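Local coordinates for F5/8 type C domain protein (Bacteroides ovatus, PDB 4ZRX), which probably hydrolyses alpha-L-fucosyl linkages, being a putative alpha-L-fucosidase that also carries an F5/8 type C domain, at residues T56-E59 / W60-K64; P159-N162 / D163-R167; Q392-I395 / T396-Q399; K23-M26 / A27-V31. All coordinates share one frame; numbering follows the deposited sequence.

Contact 1: residues T56-E59 / W60-K64; sequences TGRE and WGDGK
Trp60 and Glu59 meet through the indole edge: Trp60 CD1 lies 3.2 Å from Glu59 O, with the oxygen near the plane of the ring. This follows from the Trp60 torsion (chi1 -81°), which sets CG beside the backbone N and opposite the carbonyl carbon, and so brings the indole back past the preceding carbonyl. Arg58 meets the Trp60 backbone by its aliphatic part, its CB standing 3.6 Å from Trp60 O. Beyond CB the Arg58 chain is extended and carries the guanidinium forward to Asp62. There the salt bridge is long, 3.7 Å from NH1 to OD1, and the two planar groups are turned 63° apart. A water bridges the pair: it accepts from Arg58 NH1 at 2.8 Å, in the guanidinium plane, and donates to Asp62 OD1 at 2.7 Å. Arg58 has its stronger charged partner in Glu65. The same Asp62 OD1 accepts from Lys64 N at 2.9 Å, from above the carboxylate plane, which makes an Asx turn. Glu59 sends its carboxylate the other way, to His298 and the backbone N atoms of Trp295 and Phe296. Trp60 meets edge-to-face the rings of His99 and Trp148, from the loops after strands 91-97 and 140-145. This loop, which follows strand 44-48 and the short helix 52-56, is consistent with the rim of the active-site mouth of a TIM-barrel glycosidase.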
ATOM      1  N   THR A  56     -24.038   3.489   3.395  1.00 22.27           N
ATOM      2  CA  THR A  56     -24.348   4.807   2.862  1.00 22.14           C
ATOM      3  C   THR A  56     -23.572   5.167   1.600  1.00 23.16           C
ATOM      4  O   THR A  56     -23.926   6.124   0.904  1.00 23.21           O
ATOM      5  CB  THR A  56     -24.014   5.900   3.899  1.00 22.34           C
ATOM      6  OG1 THR A  56     -22.616   5.853   4.239  1.00 21.46           O
ATOM      7  CG2 THR A  56     -24.834   5.724   5.105  1.00 23.05           C
ATOM      8  N   GLY A  57     -22.488   4.456   1.343  1.00 23.00           N
ATOM      9  CA  GLY A  57     -21.601   4.739   0.239  1.00 23.96           C
ATOM     10  C   GLY A  57     -20.608   5.845   0.500  1.00 24.08           C
ATOM     11  O   GLY A  57     -20.008   6.322  -0.408  1.00 26.38           O
ATOM     12  N   ARG A  58     -20.390   6.225   1.746  1.00 24.06           N
ATOM     13  CA  ARG A  58     -19.493   7.296   2.072  1.00 24.83           C
ATOM     14  C   ARG A  58     -18.126   6.764   2.500  1.00 23.69           C
ATOM     15  O   ARG A  58     -18.044   5.707   3.052  1.00 24.81           O
ATOM     16  CB  ARG A  58     -20.074   8.089   3.228  1.00 26.17           C
ATOM     17  CG  ARG A  58     -21.298   8.864   2.813  1.00 28.76           C
ATOM     18  CD  ARG A  58     -21.821   9.565   4.000  1.00 32.19           C
ATOM     19  NE  ARG A  58     -23.000  10.296   3.609  1.00 35.47           N
ATOM     20  CZ  ARG A  58     -23.958  10.722   4.417  1.00 38.18           C
ATOM     21  NH1 ARG A  58     -23.939  10.499   5.754  1.00 38.62           N
ATOM     22  NH2 ARG A  58     -24.984  11.363   3.841  1.00 37.30           N
ATOM     23  N   GLU A  59     -17.059   7.490   2.228  1.00 21.83           N
ATOM     24  CA  GLU A  59     -15.765   7.141   2.771  1.00 20.73           C
ATOM     25  C   GLU A  59     -15.608   7.594   4.210  1.00 21.04           C
ATOM     26  O   GLU A  59     -14.984   6.899   4.994  1.00 20.64           O
ATOM     27  CB  GLU A  59     -14.594   7.712   1.909  1.00 20.53           C
ATOM     28  CG  GLU A  59     -14.368   6.836   0.642  1.00 20.70           C
ATOM     29  CD  GLU A  59     -13.749   5.484   1.039  1.00 19.67           C
ATOM     30  OE1 GLU A  59     -12.574   5.498   1.488  1.00 18.71           O
ATOM     31  OE2 GLU A  59     -14.454   4.451   0.920  1.00 18.13           O
ATOM     32  N   TRP A  60     -16.079   8.809   4.516  1.00 21.19           N
ATOM     33  CA  TRP A  60     -16.145   9.275   5.892  1.00 21.91           C
ATOM     34  C   TRP A  60     -17.617   9.590   6.168  1.00 22.13           C
ATOM     35  O   TRP A  60     -18.249  10.338   5.422  1.00 22.20           O
ATOM     36  CB  TRP A  60     -15.330  10.552   6.115  1.00 23.58           C
ATOM     37  CG  TRP A  60     -13.845  10.361   6.317  1.00 23.79           C
ATOM     38  CD1 TRP A  60     -13.138   9.219   6.218  1.00 22.41           C
ATOM     39  CD2 TRP A  60     -12.898  11.406   6.614  1.00 24.02           C
ATOM     40  NE1 TRP A  60     -11.795   9.470   6.448  1.00 22.63           N
ATOM     41  CE2 TRP A  60     -11.628  10.796   6.714  1.00 24.58           C
ATOM     42  CE3 TRP A  60     -13.015  12.783   6.814  1.00 25.64           C
ATOM     43  CZ2 TRP A  60     -10.449  11.535   6.996  1.00 26.11           C
ATOM     44  CZ3 TRP A  60     -11.845  13.517   7.114  1.00 27.56           C
ATOM     45  CH2 TRP A  60     -10.584  12.874   7.193  1.00 27.29           C
ATOM     46  N   GLY A  61     -18.142   9.033   7.226  1.00 21.79           N
ATOM     47  CA  GLY A  61     -19.522   9.374   7.675  1.00 22.06           C
ATOM     48  C   GLY A  61     -19.504  10.610   8.536  1.00 23.09           C
ATOM     49  O   GLY A  61     -18.448  11.064   9.005  1.00 23.34           O
ATOM     50  N   ASP A  62     -20.694  11.144   8.825  1.00 23.29           N
ATOM     51  CA  ASP A  62     -20.763  12.434   9.530  1.00 24.43           C
ATOM     52  C   ASP A  62     -21.298  12.337  10.946  1.00 24.41           C
ATOM     53  O   ASP A  62     -21.413  13.369  11.652  1.00 24.32           O
ATOM     54  CB  ASP A  62     -21.590  13.422   8.716  1.00 27.00           C
ATOM     55  CG  ASP A  62     -23.053  12.992   8.551  1.00 28.43           C
ATOM     56  OD1 ASP A  62     -23.523  11.952   9.108  1.00 28.52           O
ATOM     57  OD2 ASP A  62     -23.768  13.689   7.789  1.00 33.50           O
ATOM     58  N   GLY A  63     -21.676  11.138  11.384  1.00 23.34           N
ATOM     59  CA  GLY A  63     -22.142  10.950  12.765  1.00 24.55           C
ATOM     60  C   GLY A  63     -23.670  11.101  12.903  1.00 25.21           C
ATOM     61  O   GLY A  63     -24.244  10.794  13.931  1.00 26.25           O
ATOM     62  N   LYS A  64     -24.322  11.486  11.821  1.00 26.04           N
ATOM     63  CA  LYS A  64     -25.793  11.682  11.795  1.00 28.12           C
ATOM     64  C   LYS A  64     -26.501  10.523  11.157  1.00 27.63           C
ATOM     65  O   LYS A  64     -27.723  10.524  11.075  1.00 27.18           O
ATOM     66  CB  LYS A  64     -26.144  12.967  11.025  1.00 29.56           C
ATOM     67  CG  LYS A  64     -25.626  14.166  11.732  1.00 33.07           C
ATOM     68  CD  LYS A  64     -26.141  15.443  11.181  1.00 35.35           C
ATOM     69  CE  LYS A  64     -25.317  15.896  10.003  1.00 37.59           C
ATOM     70  NZ  LYS A  64     -24.088  16.638  10.507  1.00 43.64           N
TER
HETATM   71  O   HOH W   1     -25.731  11.306   7.785  1.00 36.47           O

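Contact 2: residues P159-N162 / D163-R167; sequences PRYN and DFFIR
Tyr161 meets two phenylalanines of the next helical turn, both from the same side of its ring plane: Phe164 near CE1, Phe165 near the hydroxyl end. Tyr161 CE1 comes within 3.6 Å of Phe164 CD2, and the two ring planes are inclined by 33°. Tyr161 OH lies 3.4 Å from Phe165 CD1, with those planes at 39°; both pairs are oblique. In all three residues CG is set opposite the backbone N (chi1 -175° for Tyr161), which tips the rings in a similar direction from the helix and lets them gather into one aromatic cluster. The backbone beneath is regular: Phe165 N donates to Tyr161 O at 2.8 Å, and Phe164 N to Arg160 O at 3.0 Å. Further out, the buried Tyr161 OH is satisfied by Lys97 NZ, and the Tyr155 ring meets the tyrosine edge-to-face. With a leucine in place of Tyr161, Lys97 would probably lose its hydroxyl partner, and a gap would be likely to open beside both phenylalanine rings. Phe165 passes the cluster on to Phe184 and Phe204. Asn162 fixes the flank of the helix, its ND2 bonding to Val198 O and its OD1 to Asp200 N just ahead of helix 201-211. Helix 158-174 connects strands 140-145 and 181-184, and the aromatic cluster on it belongs to a beta-alpha-beta crossover of the TIM barrel.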
ATOM      1  N   PRO A 159     -12.264  15.493  29.141  1.00 38.70           N
ATOM      2  CA  PRO A 159     -12.209  14.381  30.111  1.00 38.32           C
ATOM      3  C   PRO A 159     -13.346  13.412  29.986  1.00 36.39           C
ATOM      4  O   PRO A 159     -13.176  12.224  30.248  1.00 37.64           O
ATOM      5  CB  PRO A 159     -12.274  15.093  31.501  1.00 39.92           C
ATOM      6  CG  PRO A 159     -11.835  16.484  31.222  1.00 40.60           C
ATOM      7  CD  PRO A 159     -12.341  16.801  29.834  1.00 40.35           C
ATOM      8  N   ARG A 160     -14.501  13.904  29.593  1.00 37.21           N
ATOM      9  CA  ARG A 160     -15.676  13.068  29.467  1.00 36.73           C
ATOM     10  C   ARG A 160     -15.479  12.122  28.264  1.00 33.95           C
ATOM     11  O   ARG A 160     -15.745  10.916  28.329  1.00 31.79           O
ATOM     12  CB  ARG A 160     -16.880  13.942  29.226  1.00 39.59           C
ATOM     13  CG  ARG A 160     -18.164  13.212  29.423  1.00 43.02           C
ATOM     14  CD  ARG A 160     -19.312  14.162  29.723  1.00 47.32           C
ATOM     15  NE  ARG A 160     -20.555  13.399  29.891  1.00 51.02           N
ATOM     16  CZ  ARG A 160     -21.761  13.938  30.054  1.00 54.93           C
ATOM     17  NH1 ARG A 160     -21.932  15.254  30.056  1.00 57.00           N
ATOM     18  NH2 ARG A 160     -22.816  13.146  30.216  1.00 57.80           N
ATOM     19  N   TYR A 161     -14.994  12.686  27.182  1.00 32.51           N
ATOM     20  CA  TYR A 161     -14.705  11.818  26.008  1.00 30.62           C
ATOM     21  C   TYR A 161     -13.564  10.849  26.264  1.00 30.14           C
ATOM     22  O   TYR A 161     -13.607   9.724  25.802  1.00 29.27           O
ATOM     23  CB  TYR A 161     -14.446  12.590  24.729  1.00 29.80           C
ATOM     24  CG  TYR A 161     -14.275  11.631  23.540  1.00 28.89           C
ATOM     25  CD1 TYR A 161     -15.362  11.061  22.920  1.00 28.19           C
ATOM     26  CD2 TYR A 161     -13.020  11.306  23.081  1.00 27.99           C
ATOM     27  CE1 TYR A 161     -15.209  10.190  21.855  1.00 27.35           C
ATOM     28  CE2 TYR A 161     -12.851  10.427  22.014  1.00 26.85           C
ATOM     29  CZ  TYR A 161     -13.932   9.891  21.401  1.00 26.17           C
ATOM     30  OH  TYR A 161     -13.751   9.014  20.348  1.00 24.39           O
ATOM     31  N   ASN A 162     -12.551  11.277  27.000  1.00 31.25           N
ATOM     32  CA  ASN A 162     -11.472  10.373  27.335  1.00 30.68           C
ATOM     33  C   ASN A 162     -11.977   9.196  28.121  1.00 32.21           C
ATOM     34  O   ASN A 162     -11.630   8.065  27.828  1.00 31.18           O
ATOM     35  CB  ASN A 162     -10.346  11.111  28.042  1.00 32.96           C
ATOM     36  CG  ASN A 162      -9.512  11.957  27.079  1.00 32.81           C
ATOM     37  OD1 ASN A 162      -9.279  11.562  25.931  1.00 33.22           O
ATOM     38  ND2 ASN A 162      -8.999  13.061  27.555  1.00 34.01           N
ATOM     39  N   ASP A 163     -12.852   9.432  29.114  1.00 31.96           N
ATOM     40  CA  ASP A 163     -13.447   8.321  29.884  0.50 32.92           C
ATOM     41  C   ASP A 163     -14.263   7.410  28.984  1.00 30.50           C
ATOM     42  O   ASP A 163     -14.210   6.181  29.115  1.00 31.01           O
ATOM     43  CB  ASP A 163     -14.371   8.861  31.013  0.50 35.39           C
ATOM     44  CG  ASP A 163     -15.062   7.746  31.829  0.50 37.15           C
ATOM     45  OD1 ASP A 163     -14.418   7.205  32.762  0.50 40.93           O
ATOM     46  OD2 ASP A 163     -16.259   7.448  31.595  0.50 37.43           O
ATOM     47  N   PHE A 164     -15.058   8.025  28.126  1.00 28.52           N
ATOM     48  CA  PHE A 164     -15.947   7.328  27.174  1.00 27.43           C
ATOM     49  C   PHE A 164     -15.118   6.413  26.255  1.00 25.48           C
ATOM     50  O   PHE A 164     -15.445   5.245  26.047  1.00 25.35           O
ATOM     51  CB  PHE A 164     -16.662   8.452  26.366  1.00 27.63           C
ATOM     52  CG  PHE A 164     -17.531   7.979  25.189  1.00 27.30           C
ATOM     53  CD1 PHE A 164     -18.859   7.640  25.362  1.00 28.64           C
ATOM     54  CD2 PHE A 164     -16.999   7.917  23.921  1.00 26.70           C
ATOM     55  CE1 PHE A 164     -19.641   7.251  24.252  1.00 27.40           C
ATOM     56  CE2 PHE A 164     -17.735   7.573  22.875  1.00 25.79           C
ATOM     57  CZ  PHE A 164     -19.053   7.201  23.030  1.00 26.95           C
ATOM     58  N   PHE A 165     -14.055   6.988  25.754  1.00 24.12           N
ATOM     59  CA  PHE A 165     -13.099   6.280  24.881  1.00 24.21           C
ATOM     60  C   PHE A 165     -12.467   5.112  25.583  1.00 24.21           C
ATOM     61  O   PHE A 165     -12.408   4.025  25.042  1.00 23.36           O
ATOM     62  CB  PHE A 165     -12.065   7.228  24.350  1.00 24.33           C
ATOM     63  CG  PHE A 165     -11.254   6.664  23.155  1.00 23.56           C
ATOM     64  CD1 PHE A 165     -11.802   6.677  21.876  1.00 23.35           C
ATOM     65  CD2 PHE A 165     -10.029   6.085  23.354  1.00 24.07           C
ATOM     66  CE1 PHE A 165     -11.097   6.162  20.810  1.00 22.40           C
ATOM     67  CE2 PHE A 165      -9.292   5.585  22.283  1.00 23.88           C
ATOM     68  CZ  PHE A 165      -9.855   5.622  20.999  1.00 22.82           C
ATOM     69  N   ILE A 166     -12.040   5.312  26.841  1.00 25.65           N
ATOM     70  CA  ILE A 166     -11.467   4.218  27.584  1.00 26.34           C
ATOM     71  C   ILE A 166     -12.513   3.163  27.803  1.00 26.13           C
ATOM     72  O   ILE A 166     -12.182   1.987  27.809  1.00 26.41           O
ATOM     73  CB  ILE A 166     -10.828   4.725  28.945  1.00 29.46           C
ATOM     74  CG1 ILE A 166      -9.550   5.490  28.598  1.00 30.39           C
ATOM     75  CG2 ILE A 166     -10.515   3.562  29.882  1.00 30.59           C
ATOM     76  CD1 ILE A 166      -8.947   6.252  29.764  1.00 32.70           C
ATOM     77  N   ARG A 167     -13.783   3.548  28.065  1.00 26.77           N
ATOM     78  CA  ARG A 167     -14.785   2.508  28.272  0.50 26.56           C
ATOM     79  C   ARG A 167     -14.999   1.704  27.009  1.00 25.44           C
ATOM     80  O   ARG A 167     -15.086   0.484  27.085  1.00 25.58           O
ATOM     81  CB  ARG A 167     -16.101   3.054  28.820  0.50 27.42           C
ATOM     82  CG  ARG A 167     -16.004   3.296  30.274  0.50 28.91           C
ATOM     83  CD  ARG A 167     -17.201   4.117  30.746  0.50 29.85           C
ATOM     84  NE  ARG A 167     -18.513   3.561  30.386  0.50 29.82           N
ATOM     85  CZ  ARG A 167     -19.515   4.288  29.867  0.50 30.33           C
ATOM     86  NH1 ARG A 167     -19.334   5.564  29.561  0.50 30.21           N
ATOM     87  NH2 ARG A 167     -20.691   3.731  29.627  0.50 30.03           N
TER

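Contact 3: residues Q392-I395 / T396-Q399; sequences QEDI and TKGQ
Asp394 reaches forward to Thr396 at an inverse gamma turn centred on Asp394, where strand 388-393 runs into a short 3-10 turn. The tight part is built on Asp394 OD1, which two groups grip from the same face of the carboxylate. Thr396 OG1 donates to it at 2.6 Å from the syn side, and Thr396 N at 3.2 Å from well above the plane. Placing CG opposite the backbone N (chi1 -176°) is what carries the carboxylate forward over the turn. Lys397 N then donates to Asp394 O at 3.0 Å, completing the 3-10 turn. An alanine in place of Asp394 would probably leave the Thr396 hydroxyl and N-H without their shared acceptor and the Lys397 ammonium without its nearby negative charge. Outward the geometry slackens: the extended Lys397 chain runs alongside OD2, but NZ stays 3.9 Å from Asp394 OD2, a long salt bridge, while Tyr367 OH bonds to both ends. Glu393 and Gln399 form a separate buried pair, joined by a water between OE2 and NE2; Glu393 OE2 also bonds to Gly424 N and Gln399 OE1 to Asn240 N. A second water spans the turn, donating to Asp394 O at 2.8 Å and to Gly398 O at 2.7 Å.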
ATOM      1  N   GLN A 392      18.297  -9.662   5.196  1.00 15.31           N
ATOM      2  CA  GLN A 392      17.824  -9.273   6.523  1.00 15.14           C
ATOM      3  C   GLN A 392      18.979  -8.959   7.450  1.00 16.38           C
ATOM      4  O   GLN A 392      20.005  -9.673   7.395  1.00 16.17           O
ATOM      5  CB  GLN A 392      16.993 -10.389   7.164  1.00 15.58           C
ATOM      6  CG  GLN A 392      15.837 -10.830   6.319  1.00 15.72           C
ATOM      7  CD  GLN A 392      14.899 -11.813   7.034  1.00 17.32           C
ATOM      8  OE1 GLN A 392      15.079 -13.035   6.941  1.00 19.05           O
ATOM      9  NE2 GLN A 392      13.932 -11.297   7.767  1.00 16.67           N
ATOM     10  N   GLU A 393      18.771  -8.003   8.353  1.00 16.34           N
ATOM     11  CA  GLU A 393      19.666  -7.740   9.464  1.00 17.92           C
ATOM     12  C   GLU A 393      19.089  -8.320  10.731  1.00 18.63           C
ATOM     13  O   GLU A 393      17.872  -8.404  10.911  1.00 19.75           O
ATOM     14  CB  GLU A 393      19.821  -6.216   9.729  1.00 19.77           C
ATOM     15  CG  GLU A 393      20.694  -5.493   8.876  1.00 20.27           C
ATOM     16  CD  GLU A 393      20.709  -3.995   9.206  1.00 19.81           C
ATOM     17  OE1 GLU A 393      21.530  -3.611  10.036  1.00 20.89           O
ATOM     18  OE2 GLU A 393      19.962  -3.210   8.608  1.00 18.78           O
ATOM     19  N   ASP A 394      19.958  -8.597  11.691  1.00 18.84           N
ATOM     20  CA  ASP A 394      19.498  -8.974  12.982  1.00 19.65           C
ATOM     21  C   ASP A 394      19.108  -7.782  13.811  1.00 19.98           C
ATOM     22  O   ASP A 394      19.914  -7.318  14.670  1.00 20.11           O
ATOM     23  CB  ASP A 394      20.585  -9.752  13.749  1.00 20.86           C
ATOM     24  CG  ASP A 394      20.121 -10.246  15.085  1.00 21.76           C
ATOM     25  OD1 ASP A 394      18.916 -10.075  15.428  1.00 22.09           O
ATOM     26  OD2 ASP A 394      21.011 -10.842  15.824  1.00 23.83           O
ATOM     27  N   ILE A 395      17.843  -7.374  13.677  1.00 19.67           N
ATOM     28  CA  ILE A 395      17.386  -6.133  14.273  1.00 19.85           C
ATOM     29  C   ILE A 395      17.226  -6.249  15.795  1.00 20.32           C
ATOM     30  O   ILE A 395      17.016  -5.245  16.469  1.00 19.77           O
ATOM     31  CB  ILE A 395      16.108  -5.582  13.607  1.00 20.04           C
ATOM     32  CG1 ILE A 395      15.000  -6.617  13.664  1.00 20.61           C
ATOM     33  CG2 ILE A 395      16.419  -5.134  12.185  1.00 20.19           C
ATOM     34  CD1 ILE A 395      13.650  -6.040  13.311  1.00 21.28           C
ATOM     35  N   THR A 396      17.389  -7.448  16.348  1.00 20.22           N
ATOM     36  CA  THR A 396      17.493  -7.593  17.816  1.00 21.19           C
ATOM     37  C   THR A 396      18.693  -6.914  18.383  1.00 21.96           C
ATOM     38  O   THR A 396      18.789  -6.789  19.603  1.00 22.97           O
ATOM     39  CB  THR A 396      17.424  -9.099  18.348  1.00 22.57           C
ATOM     40  OG1 THR A 396      18.633  -9.806  18.042  1.00 22.91           O
ATOM     41  CG2 THR A 396      16.254  -9.814  17.751  1.00 23.00           C
ATOM     42  N   LYS A 397      19.656  -6.537  17.530  1.00 21.85           N
ATOM     43  CA  LYS A 397      20.825  -5.825  17.924  1.00 22.47           C
ATOM     44  C   LYS A 397      20.895  -4.449  17.309  1.00 21.73           C
ATOM     45  O   LYS A 397      21.897  -3.765  17.418  1.00 22.30           O
ATOM     46  CB  LYS A 397      22.050  -6.665  17.562  1.00 24.03           C
ATOM     47  CG  LYS A 397      22.044  -8.018  18.234  1.00 27.26           C
ATOM     48  CD  LYS A 397      23.306  -8.778  17.976  1.00 30.27           C
ATOM     49  CE  LYS A 397      23.206 -10.124  18.708  1.00 34.13           C
ATOM     50  NZ  LYS A 397      24.171 -11.089  18.179  1.00 38.34           N
ATOM     51  N   GLY A 398      19.831  -4.022  16.632  1.00 20.56           N
ATOM     52  CA  GLY A 398      19.749  -2.676  16.091  1.00 20.55           C
ATOM     53  C   GLY A 398      19.696  -2.642  14.580  1.00 19.74           C
ATOM     54  O   GLY A 398      19.922  -3.672  13.898  1.00 20.59           O
ATOM     55  N   GLN A 399      19.456  -1.445  14.046  1.00 18.23           N
ATOM     56  CA  GLN A 399      19.465  -1.242  12.609  1.00 17.25           C
ATOM     57  C   GLN A 399      20.733  -0.515  12.232  1.00 18.02           C
ATOM     58  O   GLN A 399      20.929   0.591  12.670  1.00 19.37           O
ATOM     59  CB  GLN A 399      18.225  -0.411  12.180  1.00 17.06           C
ATOM     60  CG  GLN A 399      18.163  -0.332  10.675  1.00 17.14           C
ATOM     61  CD  GLN A 399      16.999   0.413  10.130  1.00 17.00           C
ATOM     62  OE1 GLN A 399      16.080   0.790  10.846  1.00 17.65           O
ATOM     63  NE2 GLN A 399      16.972   0.525   8.817  1.00 16.13           N
TER
HETATM   64  O   HOH W   2      19.557  -0.756   7.776  1.00 15.24           O
HETATM   65  O   HOH W   3      21.903  -5.450  14.089  1.00 22.94           O

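Contact 4: residues K23-M26 / A27-V31; sequences KVDM and AARLV
Asp25 OD1 is gripped by two nitrogens of Arg29. NH2 donates at 2.7 Å, nearly in line with the carboxylate C-O bond, and forms the main salt bridge; NE adds a weak bond to the same OD1 at 3.2 Å. The NE also makes a weak bond to the backbone, 3.1 Å from Asp25 O, so one nitrogen is shared between the side chain and the carbonyl of the same residue. The planes of carboxylate and guanidinium lie 62° apart, which rules out a flat, two-pronged pairing. A bend at chi3 (-70°) folds the Arg29 chain back toward the helix end, where Met26, a selenomethionine, places CG 3.7 Å from Arg29 NH2. Arg29 NH1 also bonds to Asn6 O, and NH2 to Tyr8 OH. In the backbone, Ala27 N donates to Lys23 O at 2.8 Å. Arg29 N then turns to Met26 O at 2.9 Å, meeting it from above the carbonyl plane as the chain leaves the helix through a type I turn from Ala27 to Leu30. Helix 20-27 thus passes through this one turn into strand 30-31, which pairs parallel with strand 8-9, while Ala27 and Leu30 pack on strand 279-290 and Val24 on helix 271-274.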
ATOM      1  N   LYS A  23      26.205   9.638  19.180  1.00 32.96           N
ATOM      2  CA  LYS A  23      24.812   9.421  18.721  1.00 31.17           C
ATOM      3  C   LYS A  23      24.689   8.213  17.807  1.00 29.58           C
ATOM      4  O   LYS A  23      23.744   7.457  17.945  1.00 28.62           O
ATOM      5  CB  LYS A  23      24.241  10.645  17.991  1.00 30.92           C
ATOM      6  CG  LYS A  23      24.050  11.833  18.909  1.00 32.39           C
ATOM      7  CD  LYS A  23      23.446  13.010  18.205  1.00 32.15           C
ATOM      8  CE  LYS A  23      23.343  14.170  19.150  1.00 33.43           C
ATOM      9  NZ  LYS A  23      22.721  15.340  18.497  1.00 33.49           N
ATOM     10  N   VAL A  24      25.619   8.064  16.874  1.00 28.80           N
ATOM     11  CA  VAL A  24      25.596   6.942  15.966  1.00 28.91           C
ATOM     12  C   VAL A  24      25.765   5.613  16.706  1.00 28.74           C
ATOM     13  O   VAL A  24      25.061   4.659  16.404  1.00 25.98           O
ATOM     14  CB  VAL A  24      26.633   7.104  14.846  1.00 28.88           C
ATOM     15  CG1 VAL A  24      26.837   5.830  14.105  1.00 29.04           C
ATOM     16  CG2 VAL A  24      26.149   8.187  13.892  1.00 28.33           C
ATOM     17  N   ASP A  25      26.669   5.588  17.688  1.00 28.82           N
ATOM     18  CA  ASP A  25      26.923   4.395  18.499  1.00 29.50           C
ATOM     19  C   ASP A  25      25.672   3.986  19.284  1.00 29.22           C
ATOM     20  O   ASP A  25      25.299   2.815  19.332  1.00 29.28           O
ATOM     21  CB  ASP A  25      28.105   4.706  19.481  1.00 30.92           C
ATOM     22  CG  ASP A  25      28.560   3.511  20.267  1.00 32.28           C
ATOM     23  OD1 ASP A  25      27.879   3.118  21.217  1.00 34.15           O
ATOM     24  OD2 ASP A  25      29.674   3.011  19.993  1.00 34.20           O
HETATM   25  N   MSE A  26      24.998   4.972  19.879  1.00 29.10           N
HETATM   26  CA  MSE A  26      23.801   4.702  20.627  1.00 29.07           C
HETATM   27  C   MSE A  26      22.665   4.294  19.668  1.00 26.70           C
HETATM   28  O   MSE A  26      21.929   3.342  19.914  1.00 26.00           O
HETATM   29  CB  MSE A  26      23.427   5.912  21.471  1.00 31.98           C
HETATM   30  CG  MSE A  26      24.486   6.169  22.568  1.00 34.40           C
HETATM   31 SE   MSE A  26      24.017   7.723  23.626  0.75 39.71          SE
HETATM   32  CE  MSE A  26      22.765   6.866  24.837  1.00 40.49           C
ATOM     33  N   ALA A  27      22.559   5.013  18.568  1.00 25.14           N
ATOM     34  CA  ALA A  27      21.504   4.714  17.571  1.00 24.01           C
ATOM     35  C   ALA A  27      21.567   3.259  17.073  1.00 23.36           C
ATOM     36  O   ALA A  27      20.557   2.595  16.873  1.00 21.92           O
ATOM     37  CB  ALA A  27      21.636   5.667  16.363  1.00 23.33           C
ATOM     38  N   ALA A  28      22.797   2.778  16.877  1.00 23.64           N
ATOM     39  CA  ALA A  28      23.037   1.446  16.388  1.00 22.82           C
ATOM     40  C   ALA A  28      22.557   0.392  17.363  1.00 22.98           C
ATOM     41  O   ALA A  28      22.380  -0.773  16.982  1.00 22.08           O
ATOM     42  CB  ALA A  28      24.557   1.256  16.085  1.00 24.05           C
ATOM     43  N   ARG A  29      22.392   0.759  18.634  1.00 22.47           N
ATOM     44  CA  ARG A  29      22.028  -0.223  19.640  1.00 23.23           C
ATOM     45  C   ARG A  29      20.643  -0.032  20.183  1.00 22.45           C
ATOM     46  O   ARG A  29      20.281  -0.570  21.227  1.00 22.43           O
ATOM     47  CB  ARG A  29      23.067  -0.178  20.759  1.00 24.87           C
ATOM     48  CG  ARG A  29      24.404  -0.648  20.264  1.00 26.30           C
ATOM     49  CD  ARG A  29      25.460  -0.583  21.346  1.00 28.15           C
ATOM     50  NE  ARG A  29      25.790   0.799  21.657  1.00 29.57           N
ATOM     51  CZ  ARG A  29      25.478   1.435  22.782  1.00 31.64           C
ATOM     52  NH1 ARG A  29      24.803   0.841  23.763  1.00 33.20           N
ATOM     53  NH2 ARG A  29      25.847   2.698  22.936  1.00 33.49           N
ATOM     54  N   LEU A  30      19.825   0.711  19.432  1.00 21.88           N
ATOM     55  CA  LEU A  30      18.427   0.885  19.736  1.00 21.71           C
ATOM     56  C   LEU A  30      17.628  -0.250  19.104  1.00 20.71           C
ATOM     57  O   LEU A  30      17.789  -0.522  17.919  1.00 20.69           O
ATOM     58  CB  LEU A  30      17.967   2.217  19.189  1.00 21.77           C
ATOM     59  CG  LEU A  30      16.485   2.567  19.242  1.00 21.96           C
ATOM     60  CD1 LEU A  30      16.020   2.674  20.692  1.00 23.03           C
ATOM     61  CD2 LEU A  30      16.236   3.866  18.525  1.00 21.72           C
ATOM     62  N   VAL A  31      16.795  -0.909  19.884  1.00 20.98           N
ATOM     63  CA  VAL A  31      16.196  -2.173  19.506  1.00 21.19           C
ATOM     64  C   VAL A  31      14.670  -2.208  19.791  1.00 21.18           C
ATOM     65  O   VAL A  31      14.217  -1.498  20.647  1.00 21.81           O
ATOM     66  CB  VAL A  31      16.884  -3.373  20.169  1.00 21.95           C
ATOM     67  CG1 VAL A  31      18.335  -3.377  19.845  1.00 22.23           C
ATOM     68  CG2 VAL A  31      16.624  -3.418  21.658  1.00 22.77           C
TER

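In the fold
From the N terminus the order is contact 4, contact 1, contact 2 and contact 3. Each closes a local turn within a continuous stretch, so they run in series, none nested in or crossing another. Contact 4 joins the first helix to its following strand. Contact 1 shapes the loop after helix 52-56, and contact 2 a helix between two barrel strands; their nearest atoms are about 11 Å apart. Contact 3 belongs to the antiparallel beta region beyond the barrel and lies on the opposite side of the chain's centre from contact 1. Contacts 3 and 4 touch: Val31 CG1 packs 3.5 Å from Thr396 O, tying the N-terminal segment to that beta region.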